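Local coordinates for protein dihydrolipoyl dehydrogenase (Elizabethkingia anophelis NUHP1, PDB 6UZI) that probably catalyses the NAD(+)-dependent reoxidation of dihydrolipoyl groups on carrier proteins, using one bound FAD per subunit and a redox-active disulfide, at residues A[179-184]-A[202-207]; A[414-419]-A[441-446]. All coordinates share one frame; numbering follows the deposited sequence.

Contact 1. Residues A[179-184]-A[202-207]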
loop_
_atom_site.group_PDB
_atom_site.type_symbol
_atom_site.label_atom_id
_atom_site.label_comp_id
_atom_site.label_asym_id
_atom_site.label_seq_id
_atom_site.Cartn_x
_atom_site.Cartn_y
_atom_site.Cartn_z
ATOM N N LYS A 179 -0.475 30.322 -9.824
ATOM C CA LYS A 179 0.621 30.713 -10.696
ATOM C C LYS A 179 1.924 30.927 -9.928
ATOM O O LYS A 179 2.938 31.286 -10.537
ATOM C CB LYS A 179 0.233 31.971 -11.486
ATOM N N GLU A 180 1.920 30.689 -8.616
ATOM C CA GLU A 180 3.080 30.881 -7.753
ATOM C C GLU A 180 2.865 30.123 -6.452
ATOM O O GLU A 180 1.730 29.812 -6.072
ATOM C CB GLU A 180 3.342 32.366 -7.468
ATOM C CG GLU A 180 2.216 33.071 -6.727
ATOM C CD GLU A 180 2.550 34.514 -6.379
ATOM O OE1 GLU A 180 3.687 34.950 -6.658
ATOM O OE2 GLU A 180 1.664 35.221 -5.849
ATOM N N VAL A 181 3.971 29.789 -5.796
ATOM C CA VAL A 181 3.909 29.166 -4.476
ATOM C C VAL A 181 3.605 30.256 -3.455
ATOM O O VAL A 181 4.360 31.234 -3.362
ATOM C CB VAL A 181 5.215 28.447 -4.117
ATOM C CG1 VAL A 181 5.183 28.023 -2.649
ATOM C CG2 VAL A 181 5.439 27.248 -5.035
ATOM N N PRO A 182 2.510 30.160 -2.705
ATOM C CA PRO A 182 2.158 31.237 -1.768
ATOM C C PRO A 182 3.241 31.457 -0.723
ATOM O O PRO A 182 3.901 30.518 -0.275
ATOM C CB PRO A 182 0.864 30.734 -1.120
ATOM C CG PRO A 182 0.302 29.773 -2.107
ATOM C CD PRO A 182 1.492 29.101 -2.734
ATOM N N LYS A 183 3.419 32.720 -0.329
ATOM C CA LYS A 183 4.302 33.000 0.795
ATOM C C LYS A 183 3.650 32.575 2.103
ATOM O O LYS A 183 4.272 31.891 2.924
ATOM C CB LYS A 183 4.678 34.477 0.817
ATOM C CG LYS A 183 5.428 34.909 -0.422
ATOM C CD LYS A 183 5.969 36.335 -0.316
ATOM C CE LYS A 183 4.866 37.379 -0.318
ATOM N NZ LYS A 183 5.428 38.729 -0.602
ATOM N N HIS A 184 2.378 32.920 2.289
ATOM C CA HIS A 184 1.633 32.505 3.473
ATOM C C HIS A 184 0.213 32.158 3.044
ATOM O O HIS A 184 -0.578 33.051 2.728
ATOM C CB HIS A 184 1.632 33.603 4.535
ATOM C CG HIS A 184 1.011 33.184 5.831
ATOM N ND1 HIS A 184 0.868 34.040 6.902
ATOM C CD2 HIS A 184 0.516 31.991 6.237
ATOM C CE1 HIS A 184 0.306 33.397 7.909
ATOM N NE2 HIS A 184 0.081 32.152 7.530
ATOM N N LEU A 202 2.688 23.692 1.761
ATOM C CA LEU A 202 3.633 23.643 2.872
ATOM C C LEU A 202 4.944 23.021 2.421
ATOM O O LEU A 202 6.028 23.550 2.690
ATOM C CB LEU A 202 3.043 22.858 4.043
ATOM C CG LEU A 202 3.989 22.686 5.236
ATOM C CD1 LEU A 202 4.073 23.951 6.059
ATOM C CD2 LEU A 202 3.524 21.541 6.107
ATOM N N ARG A 203 4.856 21.905 1.702
ATOM C CA ARG A 203 6.050 21.251 1.186
ATOM C C ARG A 203 6.802 22.152 0.213
ATOM O O ARG A 203 8.038 22.170 0.204
ATOM C CB ARG A 203 5.659 19.934 0.507
ATOM C CG ARG A 203 4.873 18.967 1.388
ATOM C CD ARG A 203 4.259 17.845 0.571
ATOM N NE ARG A 203 3.434 16.934 1.366
ATOM C CZ ARG A 203 2.665 15.971 0.851
ATOM N NH1 ARG A 203 2.614 15.786 -0.463
ATOM N NH2 ARG A 203 1.968 15.172 1.648
ATOM N N LEU A 204 6.075 22.919 -0.605
ATOM C CA LEU A 204 6.696 23.756 -1.629
ATOM C C LEU A 204 7.266 25.067 -1.094
ATOM O O LEU A 204 7.716 25.893 -1.895
ATOM C CB LEU A 204 5.693 24.063 -2.740
ATOM C CG LEU A 204 5.118 22.903 -3.553
ATOM C CD1 LEU A 204 4.322 23.455 -4.729
ATOM C CD2 LEU A 204 6.209 21.945 -4.031
ATOM N N GLY A 205 7.250 25.294 0.216
ATOM C CA GLY A 205 7.861 26.471 0.800
ATOM C C GLY A 205 6.903 27.428 1.477
ATOM O O GLY A 205 7.367 28.366 2.141
ATOM N N SER A 206 5.593 27.261 1.321
ATOM C CA SER A 206 4.641 28.195 1.903
ATOM C C SER A 206 4.581 28.047 3.417
ATOM O O SER A 206 4.837 26.976 3.973
ATOM C CB SER A 206 3.229 27.973 1.341
ATOM O OG SER A 206 3.138 28.305 -0.030
ATOM N N ASP A 207 4.248 29.151 4.081
ATOM C CA ASP A 207 3.721 29.088 5.433
ATOM C C ASP A 207 2.231 28.802 5.331
ATOM O O ASP A 207 1.537 29.417 4.517
ATOM C CB ASP A 207 3.956 30.403 6.174
ATOM C CG ASP A 207 5.312 30.470 6.833
ATOM O OD1 ASP A 207 5.932 29.405 7.042
ATOM O OD2 ASP A 207 5.758 31.596 7.145
#
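Asp207 and His184 pair as the first residues of two parallel neighbouring strands, 184-188 and 207-211, in a Rossmann-type beta-alpha-beta unit whose crossover is helix 192-203. His184 CA and Asp207 CA lie 4.5 Å apart in a parallel bridge. Among the backbone bonds, Asp207 N donates to Lys183 O at 3.0 Å in a nearly straight bond (169° at the hydrogen), and Asp207 is also backbone-bonded to Leu185. Ser206 adds a side-chain bond: its OG lies beside its own backbone N (chi1 -67°) and donates to Pro182 O, but the modelled length is doubtfully short. Van der Waals packing lies where the helix ends. Gly205, at positive phi, closes a Schellman motif there, and the two methyls of Val181 meet Leu204 differently: CG2 lies 3.9 Å from Leu204 CB, whereas CG1 touches the carbonyl Leu204 O. Val87 touches both side chains, and Leu204 also packs on Phe68 of helix 55-73. At the strand starts the His184 ring stands almost perpendicular to the Asp207 carboxylate (86°), while His184 NE2 is hydrogen-bonded to Thr209 OG1. Asp207 O sits at the ring edge, near its plane, 3.3 Å from His184 CD2.

Contact 2. Residues A[414-419]-A[441-446]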
loop_
_atom_site.group_PDB
_atom_site.type_symbol
_atom_site.label_atom_id
_atom_site.label_comp_id
_atom_site.label_asym_id
_atom_site.label_seq_id
_atom_site.Cartn_x
_atom_site.Cartn_y
_atom_site.Cartn_z
ATOM N N ASP A 414 -14.676 -10.615 20.230
ATOM C CA ASP A 414 -13.413 -10.268 19.572
ATOM C C ASP A 414 -13.606 -9.800 18.133
ATOM O O ASP A 414 -12.618 -9.596 17.408
ATOM C CB ASP A 414 -12.409 -11.434 19.620
ATOM C CG ASP A 414 -10.961 -10.979 19.438
ATOM O OD1 ASP A 414 -10.620 -9.858 19.880
ATOM O OD2 ASP A 414 -10.155 -11.753 18.878
ATOM N N GLU A 415 -14.848 -9.608 17.694
ATOM C CA GLU A 415 -15.084 -9.152 16.333
ATOM C C GLU A 415 -14.587 -7.724 16.167
ATOM O O GLU A 415 -14.880 -6.850 16.988
ATOM C CB GLU A 415 -16.567 -9.236 15.990
ATOM C CG GLU A 415 -16.909 -8.702 14.614
ATOM C CD GLU A 415 -18.386 -8.832 14.279
ATOM O OE1 GLU A 415 -19.159 -9.338 15.125
ATOM O OE2 GLU A 415 -18.769 -8.460 13.151
ATOM N N ILE A 416 -13.841 -7.492 15.089
ATOM C CA ILE A 416 -13.338 -6.161 14.785
ATOM C C ILE A 416 -14.499 -5.240 14.442
ATOM O O ILE A 416 -15.299 -5.528 13.540
ATOM C CB ILE A 416 -12.329 -6.228 13.632
ATOM C CG1 ILE A 416 -11.060 -6.964 14.071
ATOM C CG2 ILE A 416 -12.039 -4.834 13.098
ATOM C CD1 ILE A 416 -10.048 -7.131 12.975
ATOM N N LEU A 417 -14.591 -4.115 15.154
ATOM C CA LEU A 417 -15.652 -3.143 14.929
ATOM C C LEU A 417 -15.192 -1.890 14.188
ATOM O O LEU A 417 -16.032 -1.194 13.610
ATOM C CB LEU A 417 -16.284 -2.743 16.270
ATOM C CG LEU A 417 -16.862 -3.876 17.120
ATOM C CD1 LEU A 417 -17.401 -3.323 18.419
ATOM C CD2 LEU A 417 -17.968 -4.602 16.377
ATOM N N GLY A 418 -13.893 -1.594 14.182
ATOM C CA GLY A 418 -13.356 -0.445 13.472
ATOM C C GLY A 418 -11.842 -0.478 13.418
ATOM O O GLY A 418 -11.198 -0.904 14.381
ATOM N N VAL A 419 -11.263 -0.046 12.298
ATOM C CA VAL A 419 -9.817 -0.022 12.086
ATOM C C VAL A 419 -9.443 1.371 11.613
ATOM O O VAL A 419 -10.022 1.876 10.647
ATOM C CB VAL A 419 -9.372 -1.088 11.061
ATOM C CG1 VAL A 419 -7.862 -1.088 10.877
ATOM C CG2 VAL A 419 -9.824 -2.466 11.504
ATOM N N ALA A 441 -14.403 -10.514 10.586
ATOM C CA ALA A 441 -13.217 -11.120 11.164
ATOM C C ALA A 441 -12.980 -10.614 12.579
ATOM O O ALA A 441 -13.287 -9.468 12.921
ATOM C CB ALA A 441 -11.991 -10.818 10.301
ATOM N N SER A 442 -12.412 -11.482 13.399
ATOM C CA SER A 442 -12.013 -11.109 14.742
ATOM C C SER A 442 -10.575 -10.605 14.738
ATOM O O SER A 442 -9.822 -10.806 13.779
ATOM C CB SER A 442 -12.156 -12.301 15.688
ATOM O OG SER A 442 -11.165 -13.268 15.400
ATOM N N ALA A 443 -10.199 -9.928 15.828
ATOM C CA ALA A 443 -8.809 -9.509 15.978
ATOM C C ALA A 443 -7.878 -10.715 15.951
ATOM O O ALA A 443 -6.791 -10.664 15.366
ATOM C CB ALA A 443 -8.633 -8.723 17.277
ATOM N N GLU A 444 -8.305 -11.821 16.560
ATOM C CA GLU A 444 -7.513 -13.040 16.523
ATOM C C GLU A 444 -7.356 -13.551 15.095
ATOM O O GLU A 444 -6.286 -14.048 14.720
ATOM C CB GLU A 444 -8.168 -14.097 17.409
ATOM C CG GLU A 444 -7.426 -15.412 17.468
ATOM C CD GLU A 444 -8.086 -16.362 18.421
ATOM O OE1 GLU A 444 -9.150 -15.994 18.965
ATOM O OE2 GLU A 444 -7.549 -17.468 18.629
ATOM N N ASP A 445 -8.416 -13.453 14.286
ATOM C CA ASP A 445 -8.331 -13.901 12.899
ATOM C C ASP A 445 -7.199 -13.195 12.169
ATOM O O ASP A 445 -6.335 -13.837 11.561
ATOM C CB ASP A 445 -9.653 -13.654 12.173
ATOM C CG ASP A 445 -10.738 -14.634 12.572
ATOM O OD1 ASP A 445 -10.410 -15.711 13.120
ATOM O OD2 ASP A 445 -11.923 -14.326 12.320
ATOM N N ILE A 446 -7.186 -11.863 12.233
ATOM C CA ILE A 446 -6.161 -11.084 11.548
ATOM C C ILE A 446 -4.794 -11.330 12.168
ATOM O O ILE A 446 -3.776 -11.364 11.467
ATOM C CB ILE A 446 -6.549 -9.594 11.570
ATOM C CG1 ILE A 446 -7.876 -9.408 10.838
ATOM C CG2 ILE A 446 -5.459 -8.724 10.950
ATOM C CD1 ILE A 446 -7.874 -9.978 9.431
HETATM O O HOH W 1 -15.234 -7.620 11.538
#
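The Asp414 carboxylate reaches the first turn of helix 443-447 beside its capping box, formed by Ser442 and Asp445. Asp414 OD2 accepts from Glu444 N at 3.0 Å on its syn side, with the donor 33° out of the carboxylate plane, while OD1 lies against Ala443 CB. CG stands anti to the backbone N (chi1 -158°), which carries the group over to the helix. Lys383 forms a salt bridge with OD1 and Thr468 a hydrogen bond with OD2; this positive partner and the helix start would probably favour the ionised carboxylate, despite the nearby like charge of Glu444. The Asp445 carboxylate receives Ser442 N on OD2 from above its plane, 47° out of it, and Asp445 N returns a bond to Ser442 OG. Backbone bonds fix the strand start and preceding residues against the helix start: Ala443 N to Asp414 O, and Ile416 N to Ala441 O at 3.0 Å. Water 1 donates to Ile416 O and Ala441 O. The arrangement joins the antiparallel sheet of the dimerisation domain to a helix on which Val435 of the second subunit packs at Ile446. Ile416 CD1 meets Ile446 CG1 at 3.8 Å, the side chains crossing near a right angle.

Contact 1 and contact 2 belong to different parts of the subunit: 179-184 with 202-207 lies in the pyridine nucleotide-disulphide oxidoreductase region, 414-419 with 441-446 in the dimerisation domain. Their centres are 43 Å apart and their nearest atoms about 20 Å, so neither touches the other. Contact 1 lies away from the annotated sites, yet the crossover it closes includes the glycine-rich stretch from Gly189 to Gly194, predicted to bind NAD(+). Contact 2 approaches the zinc site: the Ile446 side chain is about 10 Å from that of the zinc ligand Glu458 and about 13 Å from the zinc ion. Subunit packing also separates them, since the second subunit reaches contact 2 but not contact 1.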